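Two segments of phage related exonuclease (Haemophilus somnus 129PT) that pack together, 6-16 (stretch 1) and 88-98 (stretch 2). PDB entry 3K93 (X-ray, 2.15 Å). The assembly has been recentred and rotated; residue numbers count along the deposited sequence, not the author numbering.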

# COMPACT_ATOMS: atom_id res chain seq x y z
N TYR A 6 -13.83 -1.86 32.15
CA TYR A 6 -13.58 -1.88 30.71
C TYR A 6 -14.31 -3.07 30.14
O TYR A 6 -14.15 -4.20 30.61
CB TYR A 6 -12.11 -1.96 30.39
CG TYR A 6 -11.32 -0.74 30.79
CD1 TYR A 6 -11.20 0.35 29.95
CD2 TYR A 6 -10.66 -0.68 32.01
CE1 TYR A 6 -10.46 1.47 30.32
CE2 TYR A 6 -9.91 0.43 32.37
CZ TYR A 6 -9.82 1.50 31.52
OH TYR A 6 -9.10 2.60 31.89
N HIS A 7 -15.12 -2.83 29.12
CA HIS A 7 -15.87 -3.89 28.50
C HIS A 7 -16.06 -3.56 27.01
O HIS A 7 -16.48 -2.46 26.67
CB HIS A 7 -17.23 -4.07 29.19
CG HIS A 7 -17.97 -5.28 28.71
ND1 HIS A 7 -17.59 -6.57 29.05
CD2 HIS A 7 -19.03 -5.40 27.88
CE1 HIS A 7 -18.40 -7.43 28.46
NE2 HIS A 7 -19.29 -6.75 27.75
N LEU A 8 -15.71 -4.50 26.15
CA LEU A 8 -15.80 -4.27 24.74
C LEU A 8 -17.20 -4.64 24.21
O LEU A 8 -17.68 -5.75 24.42
CB LEU A 8 -14.73 -5.07 23.99
CG LEU A 8 -14.73 -4.97 22.47
CD1 LEU A 8 -14.47 -3.52 22.02
CD2 LEU A 8 -13.66 -5.90 21.87
N LYS A 9 -17.81 -3.68 23.53
CA LYS A 9 -18.90 -3.92 22.58
C LYS A 9 -18.44 -3.37 21.23
O LYS A 9 -17.97 -2.27 21.15
CB LYS A 9 -20.19 -3.28 23.05
CG LYS A 9 -20.78 -4.05 24.21
CD LYS A 9 -22.08 -3.46 24.69
CE LYS A 9 -22.59 -4.20 25.93
NZ LYS A 9 -23.90 -3.67 26.32
N VAL A 10 -18.52 -4.18 20.18
CA VAL A 10 -18.02 -3.79 18.87
C VAL A 10 -19.08 -3.05 18.07
O VAL A 10 -20.20 -3.53 17.92
CB VAL A 10 -17.46 -5.01 18.08
CG1 VAL A 10 -16.99 -4.57 16.70
CG2 VAL A 10 -16.32 -5.67 18.83
N ARG A 11 -18.75 -1.86 17.57
CA ARG A 11 -19.68 -1.14 16.67
C ARG A 11 -19.99 -1.96 15.40
O ARG A 11 -19.12 -2.65 14.87
CB ARG A 11 -19.10 0.20 16.24
CG ARG A 11 -18.84 1.24 17.37
CD ARG A 11 -18.59 2.69 16.78
NE ARG A 11 -17.21 2.93 16.35
CZ ARG A 11 -16.81 3.95 15.55
N CYS A 12 -21.23 -1.90 14.92
CA CYS A 12 -21.60 -2.63 13.73
C CYS A 12 -20.67 -2.27 12.54
O CYS A 12 -20.28 -3.15 11.79
CB CYS A 12 -23.05 -2.39 13.35
SG CYS A 12 -24.24 -3.20 14.42
N SER A 13 -20.33 -0.98 12.42
CA SER A 13 -19.42 -0.48 11.39
C SER A 13 -17.99 -1.00 11.49
O SER A 13 -17.27 -0.95 10.50
CB SER A 13 -19.43 1.05 11.39
OG SER A 13 -18.93 1.55 12.62
N SER A 14 -17.59 -1.55 12.64
CA SER A 14 -16.26 -2.12 12.78
C SER A 14 -16.26 -3.62 12.81
O SER A 14 -15.21 -4.19 13.00
CB SER A 14 -15.56 -1.66 14.07
OG SER A 14 -15.58 -0.25 14.23
N LEU A 15 -17.40 -4.27 12.66
CA LEU A 15 -17.44 -5.73 12.77
C LEU A 15 -16.61 -6.42 11.70
O LEU A 15 -16.07 -7.50 11.93
CB LEU A 15 -18.87 -6.27 12.67
CG LEU A 15 -19.78 -6.21 13.87
CD1 LEU A 15 -21.20 -6.55 13.42
CD2 LEU A 15 -19.27 -7.18 14.99
N HIS A 16 -16.52 -5.84 10.51
CA HIS A 16 -15.70 -6.45 9.46
C HIS A 16 -14.23 -6.57 9.91
O HIS A 16 -13.59 -7.53 9.55
CB HIS A 16 -15.80 -5.66 8.16
CG HIS A 16 -15.09 -4.35 8.19
ND1 HIS A 16 -15.57 -3.27 8.89
CD2 HIS A 16 -13.93 -3.96 7.64
CE1 HIS A 16 -14.72 -2.26 8.76
NE2 HIS A 16 -13.72 -2.66 8.01
N GLU A 88 -31.79 6.30 17.35
CA GLU A 88 -31.37 5.51 18.49
C GLU A 88 -30.19 4.59 18.24
O GLU A 88 -30.06 3.97 17.17
CB GLU A 88 -32.52 4.74 19.13
CG GLU A 88 -33.17 3.71 18.27
CD GLU A 88 -34.11 2.79 19.05
OE1 GLU A 88 -33.77 2.35 20.17
OE2 GLU A 88 -35.18 2.50 18.51
N ARG A 89 -29.32 4.51 19.23
CA ARG A 89 -28.23 3.58 19.21
C ARG A 89 -28.74 2.42 20.02
O ARG A 89 -29.19 2.62 21.13
CB ARG A 89 -26.96 4.18 19.82
CG ARG A 89 -25.82 3.12 20.15
CD ARG A 89 -24.38 3.68 20.08
NE ARG A 89 -24.05 4.14 18.71
CZ ARG A 89 -23.41 3.44 17.75
NH1 ARG A 89 -22.95 2.19 17.92
NH2 ARG A 89 -23.22 4.01 16.57
N ARG A 90 -28.73 1.22 19.47
CA ARG A 90 -29.08 0.05 20.25
C ARG A 90 -27.83 -0.72 20.54
O ARG A 90 -26.77 -0.49 19.91
CB ARG A 90 -30.06 -0.82 19.50
CG ARG A 90 -31.44 -0.21 19.37
CD ARG A 90 -32.35 -1.17 18.63
NE ARG A 90 -33.71 -0.68 18.49
CZ ARG A 90 -34.75 -1.42 18.16
NH1 ARG A 90 -34.64 -2.72 17.91
NH2 ARG A 90 -35.92 -0.87 18.06
N GLU A 91 -27.94 -1.61 21.51
CA GLU A 91 -26.89 -2.55 21.82
C GLU A 91 -27.39 -3.80 22.47
O GLU A 91 -28.48 -3.81 23.02
CB GLU A 91 -25.84 -1.92 22.71
CG GLU A 91 -26.30 -1.41 24.03
CD GLU A 91 -25.16 -0.70 24.73
OE1 GLU A 91 -24.82 0.43 24.30
OE2 GLU A 91 -24.55 -1.29 25.64
N ASN A 92 -26.59 -4.85 22.38
CA ASN A 92 -26.88 -6.06 23.07
C ASN A 92 -25.60 -6.40 23.82
O ASN A 92 -24.84 -5.49 24.11
CB ASN A 92 -27.40 -7.15 22.10
CG ASN A 92 -26.44 -7.49 20.96
OD1 ASN A 92 -25.22 -7.38 21.09
ND2 ASN A 92 -27.01 -7.94 19.83
N GLU A 93 -25.34 -7.66 24.14
CA GLU A 93 -24.16 -7.96 24.91
C GLU A 93 -22.88 -7.97 24.07
O GLU A 93 -21.82 -8.03 24.63
CB GLU A 93 -24.30 -9.28 25.68
CG GLU A 93 -25.47 -9.32 26.64
CD GLU A 93 -25.51 -8.15 27.63
OE1 GLU A 93 -24.44 -7.65 28.07
OE2 GLU A 93 -26.65 -7.73 27.99
N PHE A 94 -23.00 -7.86 22.75
CA PHE A 94 -21.85 -8.01 21.85
C PHE A 94 -21.51 -6.77 21.04
O PHE A 94 -20.33 -6.42 20.88
CB PHE A 94 -22.10 -9.18 20.93
CG PHE A 94 -22.30 -10.48 21.66
CD1 PHE A 94 -21.21 -11.27 21.97
CD2 PHE A 94 -23.56 -10.88 22.04
CE1 PHE A 94 -21.36 -12.46 22.66
CE2 PHE A 94 -23.74 -12.07 22.74
CZ PHE A 94 -22.63 -12.87 23.06
N ILE A 95 -22.54 -6.10 20.55
CA ILE A 95 -22.39 -5.05 19.57
C ILE A 95 -23.25 -3.85 19.90
O ILE A 95 -24.15 -3.92 20.74
CB ILE A 95 -22.71 -5.56 18.13
CG1 ILE A 95 -24.17 -6.01 18.01
CG2 ILE A 95 -21.78 -6.74 17.75
CD1 ILE A 95 -24.59 -6.20 16.57
N THR A 96 -22.94 -2.73 19.26
CA THR A 96 -23.76 -1.53 19.34
C THR A 96 -23.91 -1.03 17.92
O THR A 96 -23.05 -1.28 17.06
CB THR A 96 -23.14 -0.42 20.23
OG1 THR A 96 -21.98 0.08 19.59
CG2 THR A 96 -22.71 -0.94 21.60
N GLY A 97 -25.01 -0.34 17.65
CA GLY A 97 -25.26 0.15 16.33
C GLY A 97 -26.29 1.26 16.32
O GLY A 97 -27.18 1.29 17.16
N GLU A 98 -26.14 2.16 15.36
CA GLU A 98 -27.12 3.17 15.06
C GLU A 98 -27.30 3.14 13.56
O GLU A 98 -26.45 3.58 12.86
CB GLU A 98 -26.62 4.54 15.48
CG GLU A 98 -27.59 5.65 15.09
CD GLU A 98 -27.16 7.01 15.54
OE1 GLU A 98 -26.89 7.20 16.73
OE2 GLU A 98 -27.09 7.90 14.68

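Lys9, Ile95 and Thr96 cover the most surface in this contact, and each uses a different part of its chemistry. Lys9 lies just before a short parallel pairing in which Val10 is matched with Ile95 and Arg11 with Thr96. Its CA-to-CB bond points toward the second stretch, and from chi2 onward the chain is fully extended, so the ammonium group reaches the end of the strand at Glu91 and the turn that follows it. NZ forms a salt bridge with Glu91 OE2 at 2.6 Å and donates a hydrogen bond to Asn92 O at 3.0 Å. A long, flexible chain with a charged tip suits this place: the tip meets a carboxylate and a carbonyl, while nearer the backbone Lys9 CB packs against Thr96 CG2 at 3.7 Å. The turn is itself braced by Asn92, whose OD1 accepts hydrogen bonds from Phe94 N (2.8 Å) and Ile95 N (3.0 Å).

The backbones join through a ladder of three hydrogen bonds. Val10 N donates to Phe94 O at 3.0 Å, Thr96 N to Val10 O at 3.2 Å, and Cys12 N to Thr96 O at 2.9 Å. Thr96 thus both gives and receives through its main chain, and its beta-branched side chain is well suited to a strand. Its OG1 accepts a weak hydrogen bond from Arg89 NH1 at 2.9 Å, on the face it shares with Arg11.

Ile95 shares the other face with Val10. Buried and apolar, it fills space with both branches: CD1 lies 3.7 Å from Cys12 SG, and CG2 lies 3.8 Å from Leu15 CD2. Beyond it, Gly97 CA sits 4.0 Å from Cys12 SG; an ideally placed CB on this residue would come within 2.8 Å of that sulfur, a clash that the absence of a side chain avoids.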